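Local coordinates for protein aldo-keto reductase family 1 member C1 (Caenorhabditis elegans, PDB 1QWK) that probably reduces aldehydes and ketones with NADPH, as an aldose reductase-like member of the aldo-keto reductase family, at residues 158-163 and 188-193; 133-138 and 169-174; 116-121 and 125-130. All coordinates share one frame; numbering follows the deposited sequence.

How the contacts relate
Contacts 1 and 2 interlock on one flank of the barrel. Contact 1 joins helix 157-164 to helix 185-193, and strand 173-177 lies between these two helices in the chain. Contact 2 ties helix 131-143 to the loop leading into that strand. Contact 2 is the buried one, and it adds an N-H to carbonyl bond to its packing. Contact 1 is partly buried and rests on an aromatic edge. Contact 3 is a short hairpin farther from the centre of the chain, just before helix 131-143. It combines backbone bonds, an asparagine side-chain bond, a bridging water and a pair of rings. Ala163 touches both Trp135 and Val171, so contacts 1 and 2 meet directly.

Contact 1 of 3, residues 158-163 and 188-193; sequences DQISRA and VDFCKK
Two neighbouring outer helices of the barrel, 157-164 and 185-193, meet here through the ring of Phe190. The ring reaches across to Ile160 and Ser161 and touches both with its edge. Its CG is anti to the backbone N (chi1 171°), which sends the ring toward helix 157-164. The atom Phe190 CE2 lies 3.8 Å from Ile160 CG2, which sits in the ring plane. The two side chains run alongside each other, pointing opposite ways. At the far end of the ring, Phe190 CZ is 3.1 Å from Ser161 OG, again near the ring plane. That hydroxyl is hydrogen-bonded to Asn157 O in its own helix. In the (beta/alpha)8, or TIM, barrel of this family, these two helices are successive, with strand 173-177 between them in the chain. Ile160 and Cys191 both rest on Ser174 of that strand, so the strand lies beneath the pair. The closest CA atoms, Ile160 CA and Cys191 CA, are still 9.1 Å apart, and the long ring spans the separation. With an alanine at Phe190 the ring would be lost, which is likely to open a gap between the helices and leave Ile160 CG2 without its aromatic neighbour. The Phe190 ring also meets that of His194.

Contact 2 of 3, residues 133-138 and 169-174; sequences DVWRQF and TPVHNS
This is a buried contact between a helix and a loop, on the outer side of the barrel wall. Trp135 of helix 131-143 meets the loop 169-172 just before strand 173-177. Its indole N-H is the polar anchor. Trp135 NE1 donates to Thr169 O at 2.9 Å, with an N-H...O angle of 152°. The carbonyl oxygen lies in the indole plane, and the donor approaches nearly along the C=O axis. The bond therefore satisfies the buried indole nitrogen and fixes the rotation of the ring. Pro170 O is at the same edge, 3.6 Å from Trp135 CZ2. Val171 covers one face. Its CG2 is 3.9 Å from the centroid of the six-membered ring of Trp135, a CH-pi contact. Val171 CG2 is placed there anti to its own carbonyl carbon. Phe138 CB, one helical turn on from Trp135, lies against the opposite face. In the TIM barrel of the aldo-keto reductases, helices like 131-143 pack outside the parallel strands. Trp135 accordingly also rests on Val150 and Val152 of strand 150-153 and on Ala163 of helix 157-164. The hydroxyl of Thr169 turns to Asp139 OD1 and gives helix 131-143 a second polar tie to the loop.

Contact 3 of 3, residues 116-121 and 125-130; sequences PAAFND and EHIASP
The rings of Phe119 and His126 lie side by side and point the same way from one side of a short hairpin. Their planes are 85° apart. Phe119 CE1 comes to the edge of the imidazole, near its plane, 3.2 Å from His126 CD2. Ala117 O lies at the phenyl edge, in plane. Phe119 and His126 form an antiparallel, non-hydrogen-bonded pair. Ile127 N donates to Ala118 O at 2.9 Å, but from above the carbonyl plane. On the opposite side of the hairpin from the two rings, Ala118 CB is 3.9 Å from Ile127 CB. Toward the turn, Asn120 grips Glu125 twice. Asn120 N donates to Glu125 O at 3.2 Å, in the carbonyl plane. Glu125 N returns a bond to Asn120 OD1 at 3.0 Å, tilted well above the amide plane. Asn120 CG sits between its backbone N and carbonyl carbon (chi1 65°), which brings OD1 within reach of Glu125 N. Its ND2 bonds Ser124 OG. At the other end one water bridges the strands. It donates to Pro116 O and Ser129 O and accepts from Ala118 N. The hairpin follows strand 110-113 and leads into helix 131-143, with Pro130 at the N-cap position. His307 meets both rings, while Pro116 and Pro130 touch helix 157-164.

Contact 1 of 3, residues 158-163 and 188-193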
loop_
_atom_site.group_PDB
_atom_site.type_symbol
_atom_site.label_atom_id
_atom_site.label_comp_id
_atom_site.label_asym_id
_atom_site.label_seq_id
_atom_site.Cartn_x
_atom_site.Cartn_y
_atom_site.Cartn_z
ATOM N N ASP A 158 8.922 -16.781 3.238
ATOM C CA ASP A 158 10.177 -17.444 2.899
ATOM C C ASP A 158 11.099 -16.541 2.088
ATOM O O ASP A 158 12.314 -16.547 2.285
ATOM C CB ASP A 158 9.908 -18.738 2.126
ATOM C CG ASP A 158 9.139 -19.754 2.944
ATOM O OD1 ASP A 158 9.532 -20.004 4.104
ATOM O OD2 ASP A 158 8.144 -20.308 2.429
ATOM N N GLN A 159 10.519 -15.761 1.180
ATOM C CA GLN A 159 11.307 -14.852 0.355
ATOM C C GLN A 159 11.891 -13.739 1.221
ATOM O O GLN A 159 13.051 -13.349 1.052
ATOM C CB GLN A 159 10.442 -14.274 -0.776
ATOM C CG GLN A 159 10.022 -15.344 -1.792
ATOM C CD GLN A 159 9.015 -14.851 -2.810
ATOM O OE1 GLN A 159 7.996 -14.258 -2.453
ATOM N NE2 GLN A 159 9.279 -15.121 -4.084
ATOM N N ILE A 160 11.097 -13.226 2.153
ATOM C CA ILE A 160 11.593 -12.180 3.037
ATOM C C ILE A 160 12.715 -12.737 3.913
ATOM O O ILE A 160 13.733 -12.074 4.125
ATOM C CB ILE A 160 10.468 -11.602 3.917
ATOM C CG1 ILE A 160 9.463 -10.872 3.023
ATOM C CG2 ILE A 160 11.052 -10.651 4.964
ATOM C CD1 ILE A 160 8.242 -10.330 3.753
ATOM N N SER A 161 12.538 -13.959 4.415
ATOM C CA SER A 161 13.562 -14.584 5.252
ATOM C C SER A 161 14.871 -14.740 4.478
ATOM O O SER A 161 15.951 -14.549 5.032
ATOM C CB SER A 161 13.099 -15.961 5.740
ATOM O OG SER A 161 12.008 -15.850 6.629
ATOM N N ARG A 162 14.771 -15.096 3.200
ATOM C CA ARG A 162 15.962 -15.268 2.377
ATOM C C ARG A 162 16.686 -13.937 2.204
ATOM O O ARG A 162 17.917 -13.894 2.144
ATOM C CB ARG A 162 15.584 -15.861 1.020
ATOM C CG ARG A 162 15.203 -17.338 1.088
ATOM C CD ARG A 162 14.453 -17.781 -0.159
ATOM N NE ARG A 162 15.201 -17.541 -1.387
ATOM C CZ ARG A 162 14.645 -17.478 -2.592
ATOM N NH1 ARG A 162 13.332 -17.640 -2.723
ATOM N NH2 ARG A 162 15.394 -17.239 -3.661
ATOM N N ALA A 163 15.925 -12.849 2.134
ATOM C CA ALA A 163 16.519 -11.523 1.986
ATOM C C ALA A 163 17.198 -11.114 3.293
ATOM O O ALA A 163 18.310 -10.580 3.284
ATOM C CB ALA A 163 15.446 -10.503 1.609
ATOM N N VAL A 188 1.533 -11.049 9.211
ATOM C CA VAL A 188 1.705 -9.988 10.198
ATOM C C VAL A 188 2.514 -10.485 11.393
ATOM O O VAL A 188 3.391 -9.782 11.886
ATOM C CB VAL A 188 0.334 -9.442 10.673
ATOM C CG1 VAL A 188 0.528 -8.399 11.772
ATOM C CG2 VAL A 188 -0.405 -8.826 9.498
ATOM N N ASP A 189 2.224 -11.695 11.862
ATOM C CA ASP A 189 2.975 -12.239 12.989
ATOM C C ASP A 189 4.440 -12.429 12.607
ATOM O O ASP A 189 5.334 -12.158 13.406
ATOM C CB ASP A 189 2.364 -13.561 13.456
ATOM C CG ASP A 189 1.031 -13.360 14.152
ATOM O OD1 ASP A 189 0.918 -12.406 14.952
ATOM O OD2 ASP A 189 0.095 -14.149 13.912
ATOM N N PHE A 190 4.679 -12.884 11.381
ATOM C CA PHE A 190 6.038 -13.084 10.892
ATOM C C PHE A 190 6.788 -11.753 10.876
ATOM O O PHE A 190 7.918 -11.660 11.352
ATOM C CB PHE A 190 6.007 -13.664 9.479
ATOM C CG PHE A 190 7.349 -13.704 8.807
ATOM C CD1 PHE A 190 8.258 -14.719 9.086
ATOM C CD2 PHE A 190 7.710 -12.708 7.900
ATOM C CE1 PHE A 190 9.501 -14.755 8.459
ATOM C CE2 PHE A 190 8.948 -12.733 7.269
ATOM C CZ PHE A 190 9.850 -13.754 7.553
ATOM N N CYS A 191 6.155 -10.726 10.319
ATOM C CA CYS A 191 6.774 -9.405 10.234
ATOM C C CYS A 191 7.055 -8.807 11.608
ATOM O O CYS A 191 8.099 -8.190 11.819
ATOM C CB CYS A 191 5.889 -8.457 9.418
ATOM S SG CYS A 191 5.854 -8.821 7.638
ATOM N N LYS A 192 6.125 -8.987 12.541
ATOM C CA LYS A 192 6.312 -8.464 13.889
ATOM C C LYS A 192 7.552 -9.094 14.516
ATOM O O LYS A 192 8.341 -8.413 15.172
ATOM C CB LYS A 192 5.083 -8.758 14.752
ATOM C CG LYS A 192 3.865 -7.915 14.413
ATOM C CD LYS A 192 2.647 -8.355 15.216
ATOM C CE LYS A 192 1.453 -7.432 14.992
ATOM N NZ LYS A 192 1.662 -6.072 15.559
ATOM N N LYS A 193 7.728 -10.392 14.298
ATOM C CA LYS A 193 8.872 -11.108 14.846
ATOM C C LYS A 193 10.205 -10.573 14.348
ATOM O O LYS A 193 11.194 -10.585 15.082
ATOM C CB LYS A 193 8.782 -12.600 14.515
ATOM C CG LYS A 193 7.737 -13.362 15.310
ATOM C CD LYS A 193 7.891 -14.859 15.091
ATOM C CE LYS A 193 6.938 -15.666 15.958
ATOM N NZ LYS A 193 5.508 -15.412 15.623
#

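Contact 2 of 3, residues 133-138 and 169-174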
loop_
_atom_site.group_PDB
_atom_site.type_symbol
_atom_site.label_atom_id
_atom_site.label_comp_id
_atom_site.label_asym_id
_atom_site.label_seq_id
_atom_site.Cartn_x
_atom_site.Cartn_y
_atom_site.Cartn_z
ATOM N N ASP A 133 19.350 -11.702 -4.949
ATOM C CA ASP A 133 20.021 -10.782 -5.860
ATOM C C ASP A 133 19.245 -9.479 -5.978
ATOM O O ASP A 133 19.832 -8.399 -6.115
ATOM C CB ASP A 133 20.196 -11.421 -7.241
ATOM C CG ASP A 133 21.219 -12.544 -7.236
ATOM O OD1 ASP A 133 22.078 -12.568 -6.324
ATOM O OD2 ASP A 133 21.181 -13.392 -8.153
ATOM N N VAL A 134 17.921 -9.584 -5.923
ATOM C CA VAL A 134 17.059 -8.411 -6.001
ATOM C C VAL A 134 17.295 -7.554 -4.764
ATOM O O VAL A 134 17.488 -6.337 -4.858
ATOM C CB VAL A 134 15.560 -8.807 -6.047
ATOM C CG1 VAL A 134 14.680 -7.554 -5.984
ATOM C CG2 VAL A 134 15.267 -9.581 -7.317
ATOM N N TRP A 135 17.295 -8.184 -3.594
ATOM C CA TRP A 135 17.498 -7.418 -2.374
ATOM C C TRP A 135 18.863 -6.723 -2.303
ATOM O O TRP A 135 18.973 -5.628 -1.746
ATOM C CB TRP A 135 17.303 -8.294 -1.138
ATOM C CG TRP A 135 17.216 -7.471 0.097
ATOM C CD1 TRP A 135 18.087 -7.465 1.141
ATOM C CD2 TRP A 135 16.243 -6.456 0.372
ATOM N NE1 TRP A 135 17.724 -6.501 2.053
ATOM C CE2 TRP A 135 16.595 -5.866 1.606
ATOM C CE3 TRP A 135 15.110 -5.982 -0.310
ATOM C CZ2 TRP A 135 15.854 -4.827 2.179
ATOM C CZ3 TRP A 135 14.372 -4.945 0.260
ATOM C CH2 TRP A 135 14.750 -4.381 1.492
ATOM N N ARG A 136 19.902 -7.343 -2.856
ATOM C CA ARG A 136 21.215 -6.711 -2.823
ATOM C C ARG A 136 21.166 -5.346 -3.518
ATOM O O ARG A 136 21.866 -4.415 -3.114
ATOM C CB ARG A 136 22.272 -7.607 -3.482
ATOM C CG ARG A 136 22.417 -8.980 -2.834
ATOM C CD ARG A 136 23.670 -9.695 -3.323
ATOM N NE ARG A 136 24.858 -9.158 -2.674
ATOM C CZ ARG A 136 25.337 -9.591 -1.511
ATOM N NH1 ARG A 136 24.741 -10.587 -0.869
ATOM N NH2 ARG A 136 26.394 -9.005 -0.972
ATOM N N GLN A 137 20.339 -5.211 -4.552
ATOM C CA GLN A 137 20.240 -3.922 -5.235
ATOM C C GLN A 137 19.542 -2.885 -4.354
ATOM O O GLN A 137 19.858 -1.694 -4.408
ATOM C CB GLN A 137 19.488 -4.055 -6.563
ATOM C CG GLN A 137 20.185 -4.925 -7.599
ATOM C CD GLN A 137 19.582 -4.766 -8.976
ATOM O OE1 GLN A 137 19.778 -3.743 -9.635
ATOM N NE2 GLN A 137 18.823 -5.765 -9.409
ATOM N N PHE A 138 18.591 -3.338 -3.542
ATOM C CA PHE A 138 17.882 -2.431 -2.649
ATOM C C PHE A 138 18.823 -1.960 -1.550
ATOM O O PHE A 138 18.795 -0.795 -1.142
ATOM C CB PHE A 138 16.636 -3.121 -2.072
ATOM C CG PHE A 138 15.446 -3.053 -2.990
ATOM C CD1 PHE A 138 14.574 -1.965 -2.935
ATOM C CD2 PHE A 138 15.261 -4.010 -3.991
ATOM C CE1 PHE A 138 13.546 -1.824 -3.860
ATOM C CE2 PHE A 138 14.235 -3.874 -4.921
ATOM C CZ PHE A 138 13.373 -2.776 -4.860
ATOM N N THR A 169 21.146 -4.645 4.632
ATOM C CA THR A 169 20.133 -3.757 5.188
ATOM C C THR A 169 18.858 -4.569 5.425
ATOM O O THR A 169 18.421 -5.319 4.555
ATOM C CB THR A 169 19.828 -2.590 4.215
ATOM O OG1 THR A 169 21.015 -1.802 4.042
ATOM C CG2 THR A 169 18.717 -1.704 4.765
ATOM N N PRO A 170 18.268 -4.461 6.622
ATOM C CA PRO A 170 17.040 -5.208 6.911
ATOM C C PRO A 170 15.867 -4.728 6.060
ATOM O O PRO A 170 15.877 -3.607 5.548
ATOM C CB PRO A 170 16.806 -4.929 8.395
ATOM C CG PRO A 170 18.201 -4.774 8.925
ATOM C CD PRO A 170 18.851 -3.914 7.859
ATOM N N VAL A 171 14.870 -5.588 5.887
ATOM C CA VAL A 171 13.673 -5.206 5.149
ATOM C C VAL A 171 12.916 -4.326 6.149
ATOM O O VAL A 171 12.585 -4.777 7.244
ATOM C CB VAL A 171 12.829 -6.443 4.784
ATOM C CG1 VAL A 171 11.498 -6.011 4.185
ATOM C CG2 VAL A 171 13.597 -7.316 3.792
ATOM N N HIS A 172 12.638 -3.075 5.783
ATOM C CA HIS A 172 11.962 -2.150 6.701
ATOM C C HIS A 172 10.440 -2.200 6.641
ATOM O O HIS A 172 9.766 -1.857 7.615
ATOM C CB HIS A 172 12.391 -0.697 6.425
ATOM C CG HIS A 172 13.875 -0.478 6.440
ATOM N ND1 HIS A 172 14.666 -0.763 7.534
ATOM C CD2 HIS A 172 14.705 0.027 5.499
ATOM C CE1 HIS A 172 15.918 -0.441 7.266
ATOM N NE2 HIS A 172 15.970 0.042 6.036
ATOM N N ASN A 173 9.900 -2.616 5.500
ATOM C CA ASN A 173 8.451 -2.654 5.318
ATOM C C ASN A 173 8.006 -3.719 4.319
ATOM O O ASN A 173 8.748 -4.078 3.402
ATOM C CB ASN A 173 7.978 -1.259 4.863
ATOM C CG ASN A 173 6.510 -1.224 4.433
ATOM O OD1 ASN A 173 6.190 -1.305 3.241
ATOM N ND2 ASN A 173 5.617 -1.088 5.403
ATOM N N SER A 174 6.799 -4.236 4.525
ATOM C CA SER A 174 6.193 -5.225 3.641
ATOM C C SER A 174 4.781 -4.724 3.356
ATOM O O SER A 174 3.993 -4.516 4.279
ATOM C CB SER A 174 6.118 -6.599 4.314
ATOM O OG SER A 174 5.282 -7.474 3.564
#

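Contact 3 of 3, residues 116-121 and 125-130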
loop_
_atom_site.group_PDB
_atom_site.type_symbol
_atom_site.label_atom_id
_atom_site.label_comp_id
_atom_site.label_asym_id
_atom_site.label_seq_id
_atom_site.Cartn_x
_atom_site.Cartn_y
_atom_site.Cartn_z
ATOM N N PRO A 116 8.187 -9.877 -6.297
ATOM C CA PRO A 116 9.438 -10.605 -6.061
ATOM C C PRO A 116 9.955 -11.232 -7.360
ATOM O O PRO A 116 11.086 -11.720 -7.418
ATOM C CB PRO A 116 9.022 -11.668 -5.052
ATOM C CG PRO A 116 7.633 -12.004 -5.513
ATOM C CD PRO A 116 7.027 -10.649 -5.803
ATOM N N ALA A 117 9.124 -11.191 -8.399
ATOM C CA ALA A 117 9.438 -11.796 -9.696
ATOM C C ALA A 117 9.863 -10.848 -10.816
ATOM O O ALA A 117 9.085 -9.994 -11.239
ATOM C CB ALA A 117 8.244 -12.615 -10.156
ATOM N N ALA A 118 11.088 -11.024 -11.310
ATOM C CA ALA A 118 11.617 -10.185 -12.381
ATOM C C ALA A 118 11.172 -10.652 -13.770
ATOM O O ALA A 118 11.034 -11.848 -14.024
ATOM C CB ALA A 118 13.147 -10.152 -12.309
ATOM N N PHE A 119 10.960 -9.683 -14.658
ATOM C CA PHE A 119 10.537 -9.927 -16.039
ATOM C C PHE A 119 11.328 -9.011 -16.966
ATOM O O PHE A 119 12.016 -8.095 -16.508
ATOM C CB PHE A 119 9.049 -9.594 -16.222
ATOM C CG PHE A 119 8.101 -10.637 -15.694
ATOM C CD1 PHE A 119 7.382 -11.448 -16.570
ATOM C CD2 PHE A 119 7.882 -10.776 -14.332
ATOM C CE1 PHE A 119 6.458 -12.379 -16.091
ATOM C CE2 PHE A 119 6.962 -11.703 -13.843
ATOM C CZ PHE A 119 6.249 -12.501 -14.726
ATOM N N ASN A 120 11.234 -9.256 -18.270
ATOM C CA ASN A 120 11.908 -8.394 -19.236
ATOM C C ASN A 120 10.938 -7.234 -19.500
ATOM O O ASN A 120 9.870 -7.180 -18.899
ATOM C CB ASN A 120 12.229 -9.166 -20.524
ATOM C CG ASN A 120 10.992 -9.621 -21.269
ATOM O OD1 ASN A 120 9.919 -9.777 -20.688
ATOM N ND2 ASN A 120 11.146 -9.857 -22.569
ATOM N N ASP A 121 11.311 -6.321 -20.394
ATOM C CA ASP A 121 10.513 -5.134 -20.724
ATOM C C ASP A 121 9.010 -5.295 -20.974
ATOM O O ASP A 121 8.201 -4.570 -20.391
ATOM C CB ASP A 121 11.125 -4.414 -21.930
ATOM C CG ASP A 121 12.527 -3.896 -21.655
ATOM O OD1 ASP A 121 13.396 -4.701 -21.253
ATOM O OD2 ASP A 121 12.764 -2.683 -21.848
ATOM N N GLU A 125 8.944 -12.563 -21.003
ATOM C CA GLU A 125 9.888 -13.568 -20.537
ATOM C C GLU A 125 10.215 -13.408 -19.062
ATOM O O GLU A 125 10.347 -12.291 -18.564
ATOM C CB GLU A 125 11.179 -13.510 -21.359
ATOM C CG GLU A 125 11.025 -14.049 -22.780
ATOM C CD GLU A 125 12.257 -13.836 -23.635
ATOM O OE1 GLU A 125 13.381 -13.841 -23.088
ATOM O OE2 GLU A 125 12.103 -13.682 -24.866
ATOM N N HIS A 126 10.325 -14.534 -18.367
ATOM C CA HIS A 126 10.662 -14.526 -16.951
ATOM C C HIS A 126 12.170 -14.359 -16.804
ATOM O O HIS A 126 12.942 -14.836 -17.637
ATOM C CB HIS A 126 10.268 -15.854 -16.294
ATOM C CG HIS A 126 8.802 -16.144 -16.331
ATOM N ND1 HIS A 126 8.290 -17.410 -16.143
ATOM C CD2 HIS A 126 7.735 -15.329 -16.504
ATOM C CE1 HIS A 126 6.971 -17.362 -16.200
ATOM N NE2 HIS A 126 6.609 -16.111 -16.417
ATOM N N ILE A 127 12.586 -13.660 -15.758
ATOM C CA ILE A 127 14.004 -13.508 -15.472
ATOM C C ILE A 127 14.142 -14.130 -14.092
ATOM O O ILE A 127 13.646 -13.591 -13.102
ATOM C CB ILE A 127 14.453 -12.034 -15.445
ATOM C CG1 ILE A 127 14.309 -11.422 -16.837
ATOM C CG2 ILE A 127 15.912 -11.947 -14.998
ATOM C CD1 ILE A 127 14.773 -9.978 -16.934
ATOM N N ALA A 128 14.797 -15.287 -14.047
ATOM C CA ALA A 128 14.974 -16.035 -12.813
ATOM C C ALA A 128 16.038 -15.470 -11.887
ATOM O O ALA A 128 17.007 -16.152 -11.556
ATOM C CB ALA A 128 15.291 -17.494 -13.136
ATOM N N SER A 129 15.852 -14.225 -11.466
ATOM C CA SER A 129 16.791 -13.588 -10.555
ATOM C C SER A 129 16.297 -13.836 -9.134
ATOM O O SER A 129 15.241 -13.345 -8.737
ATOM C CB SER A 129 16.858 -12.085 -10.836
ATOM O OG SER A 129 17.878 -11.479 -10.052
ATOM N N PRO A 130 17.054 -14.610 -8.342
ATOM C CA PRO A 130 16.629 -14.892 -6.965
ATOM C C PRO A 130 16.385 -13.626 -6.152
ATOM O O PRO A 130 17.033 -12.603 -6.376
ATOM C CB PRO A 130 17.781 -15.734 -6.414
ATOM C CG PRO A 130 18.967 -15.220 -7.176
ATOM C CD PRO A 130 18.426 -15.095 -8.580
HETATM O O HOH W 1 12.725 -12.623 -9.554
#